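Local coordinates for protein transcriptional regulator, GntR family (Ralstonia eutropha, PDB 3IHU) that probably binds DNA and regulates transcription, as a GntR-family factor pairing a winged helix-turn-helix region with an all-helical FCD domain, at residues S27-G32 against M166-A171; D89-A94 against N211-I216; L101-T106 against A200-G205; Q180-D185 against A206-N211. All coordinates share one frame; numbering follows the deposited sequence.

Contact 1: S27-G32 against M166-A171; sequences SGLELG and MPIVHA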
loop_
_atom_site.group_PDB
_atom_site.type_symbol
_atom_site.label_atom_id
_atom_site.label_comp_id
_atom_site.label_asym_id
_atom_site.label_seq_id
_atom_site.Cartn_x
_atom_site.Cartn_y
_atom_site.Cartn_z
ATOM N N SER A 27 -1.992 3.915 6.882
ATOM C CA SER A 27 -3.378 3.766 6.448
ATOM C C SER A 27 -4.132 5.104 6.331
ATOM O O SER A 27 -4.871 5.308 5.360
ATOM C CB SER A 27 -4.151 2.813 7.336
ATOM O OG SER A 27 -4.095 3.260 8.665
ATOM N N GLY A 28 -3.935 6.003 7.299
ATOM C CA GLY A 28 -4.511 7.346 7.245
ATOM C C GLY A 28 -4.111 8.140 6.008
ATOM O O GLY A 28 -4.919 8.875 5.458
ATOM N N LEU A 29 -2.885 7.975 5.529
ATOM C CA LEU A 29 -2.452 8.673 4.311
ATOM C C LEU A 29 -3.287 8.183 3.130
ATOM O O LEU A 29 -3.779 8.967 2.350
ATOM C CB LEU A 29 -0.949 8.468 4.032
ATOM C CG LEU A 29 -0.032 9.534 4.632
ATOM C CD1 LEU A 29 1.431 8.977 4.758
ATOM C CD2 LEU A 29 -0.123 10.830 3.823
ATOM N N GLU A 30 -3.493 6.883 3.066
ATOM C CA GLU A 30 -4.331 6.281 2.036
ATOM C C GLU A 30 -5.785 6.651 2.201
ATOM O O GLU A 30 -6.487 6.879 1.228
ATOM C CB GLU A 30 -4.206 4.746 2.081
ATOM C CG GLU A 30 -4.993 4.070 0.947
ATOM C CD GLU A 30 -4.687 2.593 0.777
ATOM O OE1 GLU A 30 -3.988 2.008 1.633
ATOM O OE2 GLU A 30 -5.194 2.026 -0.216
ATOM N N LEU A 31 -6.244 6.690 3.442
ATOM C CA LEU A 31 -7.630 7.019 3.703
ATOM C C LEU A 31 -7.921 8.506 3.644
ATOM O O LEU A 31 -9.095 8.892 3.552
ATOM C CB LEU A 31 -8.060 6.469 5.055
ATOM C CG LEU A 31 -8.152 4.940 5.182
ATOM C CD1 LEU A 31 -8.630 4.510 6.585
ATOM C CD2 LEU A 31 -9.125 4.387 4.110
ATOM N N GLY A 32 -6.887 9.345 3.725
ATOM C CA GLY A 32 -7.092 10.787 3.660
ATOM C C GLY A 32 -7.171 11.481 5.002
ATOM O O GLY A 32 -7.435 12.664 5.039
HETATM N N MSE A 166 2.819 2.242 -1.477
HETATM C CA MSE A 166 3.034 3.619 -1.956
HETATM C C MSE A 166 2.112 4.670 -1.372
HETATM O O MSE A 166 1.446 5.393 -2.096
HETATM C CB MSE A 166 2.907 3.657 -3.471
HETATM C CG MSE A 166 3.973 2.959 -4.150
HETATM SE SE MSE A 166 3.749 3.327 -5.977
HETATM C CE MSE A 166 2.516 1.883 -6.434
ATOM N N PRO A 167 2.080 4.775 -0.042
ATOM C CA PRO A 167 1.097 5.645 0.639
ATOM C C PRO A 167 1.224 7.107 0.275
ATOM O O PRO A 167 0.215 7.758 0.027
ATOM C CB PRO A 167 1.371 5.406 2.143
ATOM C CG PRO A 167 2.704 4.658 2.202
ATOM C CD PRO A 167 2.878 3.964 0.899
ATOM N N ILE A 168 2.444 7.629 0.184
ATOM C CA ILE A 168 2.605 9.026 -0.210
ATOM C C ILE A 168 2.126 9.271 -1.630
ATOM O O ILE A 168 1.349 10.190 -1.843
ATOM C CB ILE A 168 4.044 9.586 -0.099
ATOM C CG1 ILE A 168 4.594 9.388 1.291
ATOM C CG2 ILE A 168 4.031 11.119 -0.394
ATOM C CD1 ILE A 168 3.931 10.268 2.269
ATOM N N VAL A 169 2.567 8.454 -2.576
ATOM C CA VAL A 169 2.118 8.521 -3.971
ATOM C C VAL A 169 0.576 8.453 -4.055
ATOM O O VAL A 169 -0.071 9.274 -4.706
ATOM C CB VAL A 169 2.758 7.379 -4.820
ATOM C CG1 VAL A 169 2.243 7.407 -6.263
ATOM C CG2 VAL A 169 4.255 7.489 -4.808
ATOM N N HIS A 170 -0.007 7.502 -3.351
ATOM C CA HIS A 170 -1.484 7.383 -3.297
ATOM C C HIS A 170 -2.086 8.717 -2.957
ATOM O O HIS A 170 -2.941 9.197 -3.664
ATOM C CB HIS A 170 -1.904 6.346 -2.262
ATOM C CG HIS A 170 -3.351 5.970 -2.331
ATOM N ND1 HIS A 170 -4.367 6.821 -1.923
ATOM C CD2 HIS A 170 -3.951 4.833 -2.751
ATOM C CE1 HIS A 170 -5.534 6.224 -2.102
ATOM N NE2 HIS A 170 -5.311 5.025 -2.619
ATOM N N ALA A 171 -1.611 9.334 -1.875
ATOM C CA ALA A 171 -2.177 10.594 -1.389
ATOM C C ALA A 171 -1.878 11.762 -2.290
ATOM O O ALA A 171 -2.766 12.450 -2.772
ATOM C CB ALA A 171 -1.654 10.866 0.065
HETATM O O HOH W 1 -6.931 2.272 -2.056
#
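The contact between L29, E30 and the short helix carrying P167, I168, H170 and A171 is a buried interdomain interface: the last turn of helix 17-31, in the GntR winged-helix region, lies beside helix 167-172 of the FCD domain. The axes of segments 27-31 and 167-171 approach to 8.2 Å and run nearly parallel, at 18°. With E30 CG anti to the backbone N (chi1 -176°), that methylene lies over the middle of the imidazole face, 3.7 Å from the H170 ring centroid, as a CH-pi contact. The E30 carbonyl O also touches H170 CE1 at 3.5 Å. Farther out, a water donates to E30 OE2 and lies 3.2 Å from H170 NE2, while the carboxylate is anchored mainly by salt bridges to R142 and R141. L29 spreads its two methyls, CD1 meeting I168 CD1 at 3.8 Å and CD2 meeting A171 CB at 4.1 Å; its CB faces P167 CB. I79 of strand 77-79 touches both L29 and I168, P36 packs on L29 and A171, and R141 and R142 of helix 134-152 lie on the polar side, so that helix and wing strand of one domain meet helices of the other.

Contact 2: D89-A94 against N211-I216; sequences DVLDVA and NVRGAI
L91 and D92 make the contacts that helix 84-105 offers here to helix 198-219; the axes of segments 89-94 and 211-216 run antiparallel at 161° and are 10.5 Å apart. L91 comes first and covers most ground. Its CG stands anti to the carbonyl carbon, and the two methyls diverge from there: CD2 meets V212 CG1 at 4.1 Å, the two side chains crossing at about a right angle, while CD1 rests against R213 CA at 3.9 Å and also reaches I216 CD1, 4.2 Å away. The leucine and the aliphatic part of R213 thus slide past each other in opposite directions. One residue on, D92 turns the end of its side chain to the arginine. D92 OD1 lies 3.3 Å from R213 NH2 in a rather long salt bridge, the carboxylate and guanidinium planes being 44° apart. A water also bridges the pair: it donates to D92 OD1 and accepts from R213 NE at 2.6 Å, lying in the guanidinium plane at its edge. The bend of the arginine at chi3 (-67°) sets NE off the extended course of the chain. Its stronger polar partner is E95, one turn beyond L91 on the same helix, so the guanidinium is shared between two acidic side chains and its positive charge is probably well balanced. Beside this polar pair, V169 of helix 167-172 touches V90 and I216, and M181 of helix 179-195, in one of its conformers, lies against V212.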
loop_
_atom_site.group_PDB
_atom_site.type_symbol
_atom_site.label_atom_id
_atom_site.label_comp_id
_atom_site.label_asym_id
_atom_site.label_seq_id
_atom_site.Cartn_x
_atom_site.Cartn_y
_atom_site.Cartn_z
ATOM N N ASP A 89 10.847 7.220 -9.159
ATOM C CA ASP A 89 11.833 6.285 -8.578
ATOM C C ASP A 89 11.145 5.298 -7.637
ATOM O O ASP A 89 11.451 4.108 -7.676
ATOM C CB ASP A 89 12.996 7.049 -7.904
ATOM C CG ASP A 89 13.983 7.668 -8.903
ATOM O OD1 ASP A 89 13.900 7.448 -10.143
ATOM O OD2 ASP A 89 14.881 8.404 -8.429
ATOM N N VAL A 90 10.190 5.766 -6.807
ATOM C CA VAL A 90 9.400 4.893 -6.018
ATOM C C VAL A 90 8.585 3.878 -6.898
ATOM O O VAL A 90 8.493 2.705 -6.599
ATOM C CB VAL A 90 8.445 5.674 -5.090
ATOM C CG1 VAL A 90 7.337 4.763 -4.540
ATOM C CG2 VAL A 90 9.222 6.409 -3.985
ATOM N N LEU A 91 7.948 4.350 -7.949
ATOM C CA LEU A 91 7.167 3.473 -8.815
ATOM C C LEU A 91 8.063 2.434 -9.491
ATOM O O LEU A 91 7.657 1.351 -9.762
ATOM C CB LEU A 91 6.456 4.308 -9.862
ATOM C CG LEU A 91 5.356 5.253 -9.352
ATOM C CD1 LEU A 91 5.018 6.248 -10.441
ATOM C CD2 LEU A 91 4.121 4.413 -8.904
ATOM N N ASP A 92 9.311 2.785 -9.749
ATOM C CA ASP A 92 10.262 1.850 -10.377
ATOM C C ASP A 92 10.459 0.613 -9.473
ATOM O O ASP A 92 10.429 -0.545 -9.947
ATOM C CB ASP A 92 11.618 2.536 -10.631
ATOM C CG ASP A 92 11.709 3.191 -12.002
ATOM O OD1 ASP A 92 10.838 2.899 -12.833
ATOM O OD2 ASP A 92 12.687 3.958 -12.250
ATOM N N VAL A 93 10.636 0.860 -8.182
ATOM C CA VAL A 93 10.729 -0.207 -7.215
ATOM C C VAL A 93 9.358 -0.942 -6.977
ATOM O O VAL A 93 9.321 -2.152 -6.966
ATOM C CB VAL A 93 11.203 0.337 -5.865
ATOM C CG1 VAL A 93 11.107 -0.728 -4.794
ATOM C CG2 VAL A 93 12.678 0.899 -5.998
ATOM N N ALA A 94 8.267 -0.191 -6.801
ATOM C CA ALA A 94 6.951 -0.778 -6.636
ATOM C C ALA A 94 6.560 -1.645 -7.797
ATOM O O ALA A 94 5.963 -2.671 -7.603
ATOM C CB ALA A 94 5.858 0.300 -6.351
ATOM N N ASN A 211 0.469 1.195 -15.089
ATOM C CA ASN A 211 -0.759 2.014 -15.281
ATOM C C ASN A 211 -0.812 3.189 -14.379
ATOM O O ASN A 211 -1.155 4.273 -14.834
ATOM C CB ASN A 211 -2.057 1.195 -15.096
ATOM C CG ASN A 211 -2.278 0.205 -16.215
ATOM O OD1 ASN A 211 -1.695 0.339 -17.287
ATOM N ND2 ASN A 211 -3.116 -0.809 -15.973
ATOM N N VAL A 212 -0.455 3.001 -13.100
ATOM C CA VAL A 212 -0.347 4.117 -12.188
ATOM C C VAL A 212 0.670 5.180 -12.693
ATOM O O VAL A 212 0.351 6.362 -12.747
ATOM C CB VAL A 212 -0.035 3.645 -10.755
ATOM C CG1 VAL A 212 0.193 4.814 -9.818
ATOM C CG2 VAL A 212 -1.139 2.695 -10.268
ATOM N N ARG A 213 1.856 4.751 -13.115
ATOM C CA ARG A 213 2.868 5.674 -13.649
ATOM C C ARG A 213 2.331 6.450 -14.865
ATOM O O ARG A 213 2.425 7.663 -14.915
ATOM C CB ARG A 213 4.131 4.926 -14.077
ATOM C CG ARG A 213 5.250 5.878 -14.610
ATOM C CD ARG A 213 6.354 5.130 -15.316
ATOM N NE ARG A 213 7.037 4.338 -14.333
ATOM C CZ ARG A 213 6.949 3.018 -14.162
ATOM N NH1 ARG A 213 6.221 2.243 -14.974
ATOM N NH2 ARG A 213 7.621 2.451 -13.138
ATOM N N GLY A 214 1.763 5.740 -15.819
ATOM C CA GLY A 214 1.076 6.344 -16.949
ATOM C C GLY A 214 0.051 7.395 -16.566
ATOM O O GLY A 214 0.066 8.492 -17.107
ATOM N N ALA A 215 -0.797 7.112 -15.583
ATOM C CA ALA A 215 -1.801 8.092 -15.203
ATOM C C ALA A 215 -1.142 9.355 -14.640
ATOM O O ALA A 215 -1.584 10.484 -14.906
ATOM C CB ALA A 215 -2.800 7.494 -14.160
ATOM N N ILE A 216 -0.116 9.170 -13.814
ATOM C CA ILE A 216 0.555 10.315 -13.182
ATOM C C ILE A 216 1.231 11.142 -14.253
ATOM O O ILE A 216 1.085 12.364 -14.263
ATOM C CB ILE A 216 1.565 9.874 -12.082
ATOM C CG1 ILE A 216 0.794 9.327 -10.889
ATOM C CG2 ILE A 216 2.469 11.033 -11.672
ATOM C CD1 ILE A 216 1.565 8.567 -9.858
HETATM O O HOH W 2 8.982 5.060 -12.833
#

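Contact 3: L101-T106 against A200-G205; sequences LARAAT and AAEAAG
R103 and E202 mark the closest backbone approach, 4.5 Å between their CA atoms, where segments 101-105 and 200-205 of two long helices run antiparallel at 151° with their axes only 7.1 Å apart. Small residues make this possible. A102 CB rests on the carbonyl O of A201 at 3.3 Å, and G205, having no side chain, lets A102 CB come within 4.1 Å of its CA. A201 CB in turn fits against T106 CG2 at 3.6 Å. The T106 hydroxyl donates back to the carbonyl O of R103, nearly along the C=O axis, which fixes the rotation that presents CG2 to A201. At the margin, R103 and E202 both extend from their helices, CG anti to the backbone N in each, and cross obliquely. R103 NH1 donates to E202 OE1 at 2.9 Å in a bent salt-bridge hydrogen bond (136°), with the oxygen tilted from the guanidinium plane. D199 is the arginine's stronger partner, so two acidic groups of one helix hold it. I189 and V193 of helix 179-195 cover A102 from within. Close antiparallel helix packing through alanine and glycine, edged by a salt bridge, joins helices 84-105 and 198-219 of the all-helical FCD bundle.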
loop_
_atom_site.group_PDB
_atom_site.type_symbol
_atom_site.label_atom_id
_atom_site.label_comp_id
_atom_site.label_asym_id
_atom_site.label_seq_id
_atom_site.Cartn_x
_atom_site.Cartn_y
_atom_site.Cartn_z
ATOM N N LEU A 101 5.431 -9.816 -5.878
ATOM C CA LEU A 101 4.368 -10.240 -4.976
ATOM C C LEU A 101 3.375 -11.223 -5.673
ATOM O O LEU A 101 3.016 -12.272 -5.109
ATOM C CB LEU A 101 3.617 -9.028 -4.486
ATOM C CG LEU A 101 2.481 -9.229 -3.478
ATOM C CD1 LEU A 101 3.004 -9.636 -2.108
ATOM C CD2 LEU A 101 1.550 -8.003 -3.495
ATOM N N ALA A 102 2.897 -10.820 -6.853
ATOM C CA ALA A 102 1.972 -11.617 -7.680
ATOM C C ALA A 102 2.657 -12.897 -8.094
ATOM O O ALA A 102 2.092 -13.979 -8.001
ATOM C CB ALA A 102 1.541 -10.819 -8.929
ATOM N N ARG A 103 3.887 -12.779 -8.605
ATOM C CA ARG A 103 4.646 -13.954 -8.984
ATOM C C ARG A 103 4.757 -14.970 -7.891
ATOM O O ARG A 103 4.452 -16.158 -8.092
ATOM C CB ARG A 103 6.040 -13.576 -9.456
ATOM C CG ARG A 103 6.894 -14.771 -9.935
ATOM C CD ARG A 103 8.359 -14.364 -10.210
ATOM N NE ARG A 103 8.976 -15.509 -10.847
ATOM C CZ ARG A 103 8.932 -15.790 -12.145
ATOM N NH1 ARG A 103 8.427 -14.954 -13.028
ATOM N NH2 ARG A 103 9.439 -16.923 -12.561
ATOM N N ALA A 104 5.137 -14.534 -6.705
ATOM C CA ALA A 104 5.335 -15.483 -5.611
ATOM C C ALA A 104 3.992 -16.101 -5.148
ATOM O O ALA A 104 3.974 -17.241 -4.672
ATOM C CB ALA A 104 6.042 -14.839 -4.444
ATOM N N ALA A 105 2.907 -15.313 -5.186
ATOM C CA ALA A 105 1.615 -15.753 -4.706
ATOM C C ALA A 105 1.114 -16.969 -5.476
ATOM O O ALA A 105 0.255 -17.670 -4.953
ATOM C CB ALA A 105 0.516 -14.599 -4.753
ATOM N N THR A 106 1.634 -17.217 -6.681
ATOM C CA THR A 106 1.267 -18.400 -7.441
ATOM C C THR A 106 1.591 -19.685 -6.715
ATOM O O THR A 106 0.993 -20.730 -7.005
ATOM C CB THR A 106 1.903 -18.514 -8.830
ATOM O OG1 THR A 106 3.344 -18.550 -8.708
ATOM C CG2 THR A 106 1.429 -17.405 -9.697
ATOM N N ALA A 200 3.240 -14.887 -16.018
ATOM C CA ALA A 200 2.069 -14.075 -16.334
ATOM C C ALA A 200 1.589 -13.375 -15.058
ATOM O O ALA A 200 1.103 -12.265 -15.134
ATOM C CB ALA A 200 0.923 -14.884 -16.980
ATOM N N ALA A 201 1.725 -14.016 -13.917
ATOM C CA ALA A 201 1.435 -13.325 -12.656
ATOM C C ALA A 201 2.335 -12.107 -12.463
ATOM O O ALA A 201 1.834 -11.034 -12.183
ATOM C CB ALA A 201 1.530 -14.239 -11.488
ATOM N N GLU A 202 3.655 -12.265 -12.685
ATOM C CA GLU A 202 4.590 -11.168 -12.492
ATOM C C GLU A 202 4.209 -10.025 -13.421
ATOM O O GLU A 202 4.213 -8.851 -13.009
ATOM C CB GLU A 202 6.055 -11.576 -12.748
ATOM C CG GLU A 202 7.030 -10.444 -12.352
ATOM C CD GLU A 202 8.498 -10.871 -12.406
ATOM O OE1 GLU A 202 8.760 -12.043 -12.692
ATOM O OE2 GLU A 202 9.378 -10.014 -12.108
ATOM N N ALA A 203 3.920 -10.357 -14.691
ATOM C CA ALA A 203 3.553 -9.343 -15.644
ATOM C C ALA A 203 2.319 -8.598 -15.217
ATOM O O ALA A 203 2.244 -7.389 -15.390
ATOM C CB ALA A 203 3.381 -9.934 -17.058
ATOM N N ALA A 204 1.330 -9.298 -14.674
ATOM C CA ALA A 204 0.126 -8.620 -14.228
ATOM C C ALA A 204 0.371 -7.685 -13.009
ATOM O O ALA A 204 -0.213 -6.595 -12.922
ATOM C CB ALA A 204 -0.981 -9.622 -13.916
ATOM N N GLY A 205 1.203 -8.104 -12.081
ATOM C CA GLY A 205 1.527 -7.235 -10.948
ATOM C C GLY A 205 2.277 -5.989 -11.411
ATOM O O GLY A 205 1.970 -4.890 -11.004
#

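Contact 4: Q180-D185 against A206-N211; sequences QMRLDD and AAHVKN
A polar cluster of D185, H208 and N211, with D185 and H208 buried, joins helix 179-195 to helix 198-219 inside the FCD domain. The histidine and the carboxylate form a nearly straight hydrogen bond: H208 ND1 donates to D185 OD2 at 3.0 Å with an angle of 176°, the oxygen lying in the ring plane and using its anti lone pair. The carboxylate and ring planes stand 72° apart. N211 ND2 also donates to D185 OD2, at 3.0 Å, from the syn side but somewhat out of the carboxylate plane. A weak bond of 2.8 Å runs from N211 ND2 to D185 OD1. Two donors therefore grip OD2, which would probably favour the ionised carboxylate. With D185 CG anti to the carbonyl carbon (chi1 -69°), the carboxylate carbon is carried toward H208 and N211. At the other end of the ring, a water lies 2.9 Å from H208 NE2 and accepts a weak bond from R182 NE, while R182 CG touches the ring edge at CE1. R182 is held chiefly by the carbonyl O of L175. In one of its conformers M181 brings its selenium to 3.6 Å from N211 CB. Y186 meets the imidazole and Y145 of helix 134-152 touches it, so this histidine faces the interior of the bundle, the position in which FCD regulators usually have their ligand pocket; no ligand is seen bound here.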
loop_
_atom_site.group_PDB
_atom_site.type_symbol
_atom_site.label_atom_id
_atom_site.label_comp_id
_atom_site.label_asym_id
_atom_site.label_seq_id
_atom_site.Cartn_x
_atom_site.Cartn_y
_atom_site.Cartn_z
ATOM N N GLN A 180 -11.371 3.026 -10.858
ATOM C CA GLN A 180 -11.869 2.155 -11.929
ATOM C C GLN A 180 -10.711 1.356 -12.528
ATOM O O GLN A 180 -10.781 0.152 -12.605
ATOM C CB GLN A 180 -12.555 2.964 -13.012
ATOM C CG GLN A 180 -13.767 3.708 -12.453
ATOM C CD GLN A 180 -14.522 4.545 -13.481
ATOM O OE1 GLN A 180 -14.430 5.790 -13.499
ATOM N NE2 GLN A 180 -15.300 3.879 -14.297
HETATM N N MSE A 181 -9.641 2.042 -12.934
HETATM C CA MSE A 181 -8.487 1.417 -13.584
HETATM C C MSE A 181 -7.802 0.466 -12.601
HETATM O O MSE A 181 -7.382 -0.648 -12.946
HETATM C CB MSE A 181 -7.504 2.512 -14.071
HETATM C CG MSE A 181 -6.139 2.040 -14.591
HETATM SE SE MSE A 181 -4.809 3.492 -14.627
HETATM C CE MSE A 181 -4.373 3.548 -12.716
ATOM N N ARG A 182 -7.669 0.919 -11.358
ATOM C CA ARG A 182 -6.963 0.107 -10.372
ATOM C C ARG A 182 -7.723 -1.201 -10.125
ATOM O O ARG A 182 -7.131 -2.250 -9.988
ATOM C CB ARG A 182 -6.714 0.902 -9.081
ATOM C CG ARG A 182 -5.796 2.131 -9.313
ATOM C CD ARG A 182 -5.813 3.122 -8.121
ATOM N NE ARG A 182 -5.650 2.388 -6.878
ATOM C CZ ARG A 182 -6.274 2.630 -5.742
ATOM N NH1 ARG A 182 -7.139 3.635 -5.631
ATOM N NH2 ARG A 182 -6.049 1.841 -4.715
ATOM N N LEU A 183 -9.030 -1.136 -10.037
ATOM C CA LEU A 183 -9.828 -2.349 -9.789
ATOM C C LEU A 183 -9.610 -3.380 -10.915
ATOM O O LEU A 183 -9.403 -4.584 -10.671
ATOM C CB LEU A 183 -11.301 -2.004 -9.712
ATOM C CG LEU A 183 -12.208 -3.233 -9.703
ATOM C CD1 LEU A 183 -12.013 -4.032 -8.377
ATOM C CD2 LEU A 183 -13.676 -2.809 -9.924
ATOM N N ASP A 184 -9.654 -2.909 -12.156
ATOM C CA ASP A 184 -9.376 -3.795 -13.292
ATOM C C ASP A 184 -7.999 -4.406 -13.175
ATOM O O ASP A 184 -7.814 -5.600 -13.405
ATOM C CB ASP A 184 -9.420 -3.091 -14.632
ATOM C CG ASP A 184 -9.435 -4.090 -15.760
ATOM O OD1 ASP A 184 -10.395 -4.878 -15.784
ATOM O OD2 ASP A 184 -8.465 -4.166 -16.537
ATOM N N ASP A 185 -7.026 -3.583 -12.792
ATOM C CA ASP A 185 -5.693 -4.100 -12.582
ATOM C C ASP A 185 -5.632 -5.221 -11.514
ATOM O O ASP A 185 -4.902 -6.231 -11.663
ATOM C CB ASP A 185 -4.733 -2.939 -12.195
ATOM C CG ASP A 185 -4.472 -1.975 -13.333
ATOM O OD1 ASP A 185 -4.914 -2.252 -14.463
ATOM O OD2 ASP A 185 -3.807 -0.929 -13.103
ATOM N N ALA A 206 3.229 -6.152 -12.307
ATOM C CA ALA A 206 3.989 -5.006 -12.823
ATOM C C ALA A 206 3.094 -4.099 -13.679
ATOM O O ALA A 206 3.158 -2.866 -13.593
ATOM C CB ALA A 206 5.196 -5.465 -13.583
ATOM N N ALA A 207 2.197 -4.711 -14.444
ATOM C CA ALA A 207 1.236 -3.963 -15.253
ATOM C C ALA A 207 0.499 -2.932 -14.430
ATOM O O ALA A 207 0.264 -1.817 -14.895
ATOM C CB ALA A 207 0.181 -4.943 -15.975
ATOM N N HIS A 208 0.085 -3.291 -13.228
ATOM C CA HIS A 208 -0.705 -2.373 -12.422
ATOM C C HIS A 208 0.124 -1.080 -12.212
ATOM O O HIS A 208 -0.350 0.040 -12.425
ATOM C CB HIS A 208 -1.022 -2.998 -11.059
ATOM C CG HIS A 208 -1.581 -2.022 -10.065
ATOM N ND1 HIS A 208 -2.585 -1.139 -10.377
ATOM C CD2 HIS A 208 -1.215 -1.740 -8.794
ATOM C CE1 HIS A 208 -2.866 -0.399 -9.317
ATOM N NE2 HIS A 208 -2.035 -0.735 -8.349
ATOM N N VAL A 209 1.362 -1.238 -11.772
ATOM C CA VAL A 209 2.210 -0.057 -11.472
ATOM C C VAL A 209 2.512 0.754 -12.715
ATOM O O VAL A 209 2.526 1.977 -12.660
ATOM C CB VAL A 209 3.456 -0.445 -10.699
ATOM C CG1 VAL A 209 4.334 0.816 -10.372
ATOM C CG2 VAL A 209 3.037 -1.190 -9.425
ATOM N N LYS A 210 2.749 0.089 -13.829
ATOM C CA LYS A 210 2.881 0.787 -15.110
ATOM C C LYS A 210 1.664 1.675 -15.417
ATOM O O LYS A 210 1.801 2.799 -15.913
ATOM C CB LYS A 210 3.059 -0.240 -16.240
ATOM C CG LYS A 210 4.352 -1.014 -16.294
ATOM C CD LYS A 210 4.269 -1.994 -17.526
ATOM C CE LYS A 210 5.342 -3.020 -17.493
ATOM N NZ LYS A 210 6.603 -2.299 -17.591
ATOM N N ASN A 211 0.469 1.195 -15.089
ATOM C CA ASN A 211 -0.759 2.014 -15.281
ATOM C C ASN A 211 -0.812 3.189 -14.379
ATOM O O ASN A 211 -1.155 4.273 -14.834
ATOM C CB ASN A 211 -2.057 1.195 -15.096
ATOM C CG ASN A 211 -2.278 0.205 -16.215
ATOM O OD1 ASN A 211 -1.695 0.339 -17.287
ATOM N ND2 ASN A 211 -3.116 -0.809 -15.973
HETATM O O HOH W 3 -2.819 1.433 -6.531
#

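In the fold
Three of the four contacts lie along helix 198-219: contact 3 near its start, contact 4 at its middle, contact 2 toward its end, with N211 shared by the last two. Contacts 2 and 3, their centres about 17 Å apart, both pair this helix with helix 84-105, while contact 4 adds helix 179-195, its centre about 10 Å from that of contact 2. Along the chain, contacts 3 and 4 are nested inside the loop closed by contact 2, and contact 1 closes before contact 4 opens. Contact 1, centred about 15 Å from contact 2, couples the N-terminal DNA-binding region to this bundle, V169 packing on I216. H170 also touches R182, so contacts 1 and 4 adjoin.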